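Local coordinates for alpha-catenin-like protein hmp-1 (Caenorhabditis elegans, PDB 5XA5), which binds beta-catenin, cadherin and actin filaments at cell junctions and is required for cell migration during body enclosure and cell shape changes during body elongation, at residues Q31-V36 against L130-A135; D87-A92 against L138-S143. One frame throughout, in Å; residues are numbered along the deposited sequence.

Contact 1: Q31-V36 against L130-A135; sequences QLINEV and LLTAVA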
# COMPACT_ATOMS: atom_id res chain seq x y z
N GLN A 31 -15.56 4.12 -4.25
CA GLN A 31 -16.77 3.91 -3.44
C GLN A 31 -16.96 5.05 -2.45
O GLN A 31 -18.04 5.62 -2.33
CB GLN A 31 -16.71 2.60 -2.66
CG GLN A 31 -16.79 1.34 -3.49
CD GLN A 31 -16.42 0.11 -2.68
OE1 GLN A 31 -16.80 -0.01 -1.51
NE2 GLN A 31 -15.68 -0.81 -3.29
N LEU A 32 -15.89 5.36 -1.74
CA LEU A 32 -15.95 6.39 -0.69
C LEU A 32 -16.47 7.70 -1.26
O LEU A 32 -17.47 8.25 -0.78
CB LEU A 32 -14.57 6.58 -0.05
CG LEU A 32 -14.09 5.37 0.75
CD1 LEU A 32 -12.58 5.46 1.04
CD2 LEU A 32 -14.90 5.23 2.07
N ILE A 33 -15.83 8.17 -2.32
CA ILE A 33 -16.11 9.49 -2.89
C ILE A 33 -17.44 9.54 -3.62
O ILE A 33 -18.23 10.45 -3.41
CB ILE A 33 -14.99 9.92 -3.84
CG1 ILE A 33 -13.67 10.07 -3.06
CG2 ILE A 33 -15.35 11.22 -4.55
CD1 ILE A 33 -13.83 10.79 -1.74
N ASN A 34 -17.69 8.56 -4.48
CA ASN A 34 -18.95 8.57 -5.23
C ASN A 34 -20.19 8.47 -4.36
O ASN A 34 -21.17 9.18 -4.59
CB ASN A 34 -18.96 7.42 -6.23
CG ASN A 34 -18.08 7.68 -7.43
OD1 ASN A 34 -17.48 8.75 -7.56
ND2 ASN A 34 -18.02 6.71 -8.33
N GLU A 35 -20.16 7.59 -3.36
CA GLU A 35 -21.38 7.37 -2.58
C GLU A 35 -21.76 8.61 -1.79
O GLU A 35 -22.92 8.99 -1.77
CB GLU A 35 -21.23 6.17 -1.64
CG GLU A 35 -21.27 4.82 -2.34
CD GLU A 35 -21.06 3.67 -1.38
OE1 GLU A 35 -21.60 3.73 -0.26
OE2 GLU A 35 -20.36 2.70 -1.75
N VAL A 36 -20.78 9.25 -1.16
CA VAL A 36 -21.10 10.33 -0.24
C VAL A 36 -21.41 11.64 -0.98
O VAL A 36 -22.04 12.54 -0.42
CB VAL A 36 -19.95 10.56 0.78
CG1 VAL A 36 -18.76 11.23 0.12
CG2 VAL A 36 -20.45 11.36 2.00
N LEU A 130 -14.63 13.62 5.82
CA LEU A 130 -14.16 12.44 6.56
C LEU A 130 -13.76 11.32 5.62
O LEU A 130 -12.69 10.72 5.77
CB LEU A 130 -15.22 11.93 7.54
CG LEU A 130 -14.97 10.54 8.17
CD1 LEU A 130 -13.65 10.48 8.95
CD2 LEU A 130 -16.14 10.13 9.06
N LEU A 131 -14.62 11.01 4.65
CA LEU A 131 -14.33 9.89 3.76
C LEU A 131 -13.20 10.24 2.79
O LEU A 131 -12.49 9.35 2.30
CB LEU A 131 -15.60 9.47 2.99
CG LEU A 131 -16.73 8.93 3.89
CD1 LEU A 131 -17.86 8.36 3.04
CD2 LEU A 131 -16.22 7.88 4.87
N THR A 132 -13.00 11.53 2.54
CA THR A 132 -11.86 11.99 1.75
C THR A 132 -10.56 11.79 2.53
O THR A 132 -9.51 11.44 1.97
CB THR A 132 -12.02 13.46 1.35
OG1 THR A 132 -13.07 13.58 0.39
CG2 THR A 132 -10.73 13.99 0.73
N ALA A 133 -10.62 12.03 3.84
CA ALA A 133 -9.46 11.83 4.70
C ALA A 133 -9.14 10.34 4.81
O ALA A 133 -7.97 9.95 4.90
CB ALA A 133 -9.69 12.43 6.08
N VAL A 134 -10.17 9.50 4.79
CA VAL A 134 -9.97 8.06 4.76
C VAL A 134 -9.29 7.66 3.46
O VAL A 134 -8.34 6.88 3.47
CB VAL A 134 -11.30 7.29 4.93
CG1 VAL A 134 -11.11 5.81 4.68
CG2 VAL A 134 -11.85 7.55 6.32
N ALA A 135 -9.75 8.24 2.35
CA ALA A 135 -9.17 7.94 1.04
C ALA A 135 -7.70 8.35 0.97
O ALA A 135 -6.87 7.61 0.44
CB ALA A 135 -9.97 8.62 -0.06

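Contact 2: D87-A92 against L138-S143; sequences DLLHEA and LILADS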
# COMPACT_ATOMS: atom_id res chain seq x y z
N ASP A 87 5.70 8.78 10.31
CA ASP A 87 5.18 10.08 10.72
C ASP A 87 4.04 10.57 9.82
O ASP A 87 3.06 11.12 10.31
CB ASP A 87 6.29 11.13 10.75
CG ASP A 87 7.31 10.87 11.83
OD1 ASP A 87 7.23 9.81 12.48
OD2 ASP A 87 8.19 11.73 12.04
N LEU A 88 4.18 10.37 8.52
CA LEU A 88 3.13 10.75 7.59
C LEU A 88 1.87 9.93 7.85
O LEU A 88 0.76 10.46 7.80
CB LEU A 88 3.59 10.57 6.14
CG LEU A 88 4.48 11.68 5.59
CD1 LEU A 88 5.23 11.20 4.36
CD2 LEU A 88 3.65 12.91 5.27
N LEU A 89 2.06 8.64 8.12
CA LEU A 89 0.95 7.73 8.37
C LEU A 89 0.18 8.15 9.61
O LEU A 89 -1.05 8.14 9.60
CB LEU A 89 1.45 6.30 8.54
CG LEU A 89 1.75 5.56 7.24
CD1 LEU A 89 2.62 4.34 7.48
CD2 LEU A 89 0.45 5.17 6.58
N HIS A 90 0.90 8.52 10.66
CA HIS A 90 0.24 8.96 11.88
C HIS A 90 -0.50 10.28 11.65
O HIS A 90 -1.61 10.47 12.14
CB HIS A 90 1.26 9.08 13.02
CG HIS A 90 1.57 7.78 13.68
ND1 HIS A 90 2.84 7.42 14.09
CD2 HIS A 90 0.77 6.73 14.01
CE1 HIS A 90 2.81 6.22 14.63
NE2 HIS A 90 1.56 5.78 14.60
N GLU A 91 0.12 11.17 10.87
CA GLU A 91 -0.49 12.44 10.51
C GLU A 91 -1.79 12.23 9.73
O GLU A 91 -2.80 12.88 9.99
CB GLU A 91 0.47 13.27 9.67
CG GLU A 91 0.05 14.72 9.48
CD GLU A 91 1.05 15.50 8.64
OE1 GLU A 91 1.94 14.88 8.03
OE2 GLU A 91 0.94 16.75 8.59
N ALA A 92 -1.75 11.32 8.77
CA ALA A 92 -2.92 11.04 7.94
C ALA A 92 -4.02 10.37 8.75
O ALA A 92 -5.20 10.63 8.54
CB ALA A 92 -2.55 10.16 6.75
N LEU A 138 -5.56 5.85 2.76
CA LEU A 138 -5.34 4.63 2.02
C LEU A 138 -4.30 4.83 0.93
O LEU A 138 -3.53 3.91 0.64
CB LEU A 138 -6.64 4.11 1.40
CG LEU A 138 -7.72 3.72 2.40
CD1 LEU A 138 -8.96 3.27 1.67
CD2 LEU A 138 -7.21 2.60 3.29
N ILE A 139 -4.28 6.02 0.32
CA ILE A 139 -3.35 6.30 -0.77
C ILE A 139 -1.93 6.35 -0.21
O ILE A 139 -0.99 5.80 -0.79
CB ILE A 139 -3.68 7.63 -1.47
CG1 ILE A 139 -4.89 7.45 -2.39
CG2 ILE A 139 -2.51 8.11 -2.31
CD1 ILE A 139 -5.45 8.75 -2.92
N LEU A 140 -1.80 7.01 0.93
CA LEU A 140 -0.52 7.05 1.62
C LEU A 140 -0.10 5.65 2.07
O LEU A 140 1.07 5.27 1.96
CB LEU A 140 -0.59 8.01 2.81
CG LEU A 140 0.67 8.05 3.66
CD1 LEU A 140 1.84 8.52 2.80
CD2 LEU A 140 0.46 8.96 4.85
N ALA A 141 -1.06 4.87 2.56
CA ALA A 141 -0.78 3.51 3.00
C ALA A 141 -0.21 2.66 1.87
O ALA A 141 0.70 1.87 2.09
CB ALA A 141 -2.04 2.84 3.56
N ASP A 142 -0.75 2.83 0.67
CA ASP A 142 -0.25 2.07 -0.47
C ASP A 142 1.19 2.49 -0.77
O ASP A 142 2.03 1.65 -1.11
CB ASP A 142 -1.13 2.26 -1.70
CG ASP A 142 -0.72 1.37 -2.86
OD1 ASP A 142 -0.86 0.14 -2.70
OD2 ASP A 142 -0.30 1.89 -3.91
N SER A 143 1.49 3.78 -0.62
CA SER A 143 2.84 4.24 -0.96
C SER A 143 3.86 3.64 0.00
O SER A 143 5.02 3.39 -0.37
CB SER A 143 2.92 5.76 -0.95
OG SER A 143 2.91 6.26 0.36

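Contact 1: Q31-V36 against L130-A135
Segments 31-36 and 130-135 are helical and run nearly antiparallel at 167°, with their axes 9.1 Å apart at closest approach and L32 and L131 facing each other across the gap. Two leucines carry the contact. Each has its CG anti to the carbonyl carbon, and they cross obliquely so that L32 CD2 meets L131 CD2 at 4.1 Å. The other branch of L32 reaches further along the partner helix: CD1 lies 3.9 Å from V134 CG1 and also packs on the CB of A135. L131 answers with its own CD1, which settles against the last turn of helix 23-36. There it lies 3.8 Å from V36 CB and equally close to the carbonyl oxygen of L32. V36 holds CG1 in the crowded position between backbone N and carbonyl carbon (chi1 74°); its CB is nearest L131 CD1, with both methyls close by. At the edge, I33 brings CD1 to 3.6 Å from T132 OG1, a van der Waals touch of a methyl on an oxygen; the hydroxyl's own hydrogen bond goes to R128 O, back in its own helix. L32, V36 and V134 also pack on the chain of another protein. With branched aliphatic groups doing most of the touching, what these two segments contribute to each other is apolar packing.

Contact 2: D87-A92 against L138-S143
The tip of L140 is the centre of this contact. Its CD2 methyl presses into the backbone of segment 87-92, 3.3 Å from L88 O and 3.7 Å from L89 N, with L88 CB beside it and A92 CB 3.8 Å away on the next turn. The oxygen it touches is already engaged, since L88 O accepts the helical hydrogen bond from A92 N. L140 gets there by holding CG anti to its backbone N (chi1 176°), which carries the isobutyl group straight across to the other helix. L89 comes in alongside, from the same helix as L88. It leaves its helix beside the interface, but CG is anti to the carbonyl carbon and the chain swings CD2 in until it lies 4.1 Å from both L140 CG and A141 CA, and the two leucines cross obliquely.

Behind L140, S143 OG donates a 2.6 Å hydrogen bond to L140 O, in the carbonyl plane and on a lone pair, giving this oxygen a side-chain partner one turn on. D142 turns elsewhere and forms a salt bridge with R193. The helices themselves are antiparallel at 165°, with axes 9.9 Å apart, and the side chains of L140 and L89 lie between them. L89 also packs on F137 and I144 of helix 117-165 and on an apolar side chain of another protein chain, while I73 of helix 51-74 closes on it from a third helix.

In the fold
Along the chain the segments alternate: 31-36, 87-92, 130-135, 138-143. The two contacts therefore cross in sequence, and both end on the long helix 117-165, their centres 16 Å apart. Contact 1 sets helix 23-36 against it and contact 2 sets helix 83-112 against it, so one helix joins two partners within a single all-helical region of the vinculin/alpha-catenin family, in the N-terminal part of the protein. They meet directly where L32 CD1 packs against L138 CD1 at 4.3 Å. Residues of both contacts also touch a chain of another protein, consistent with this region serving in partner binding.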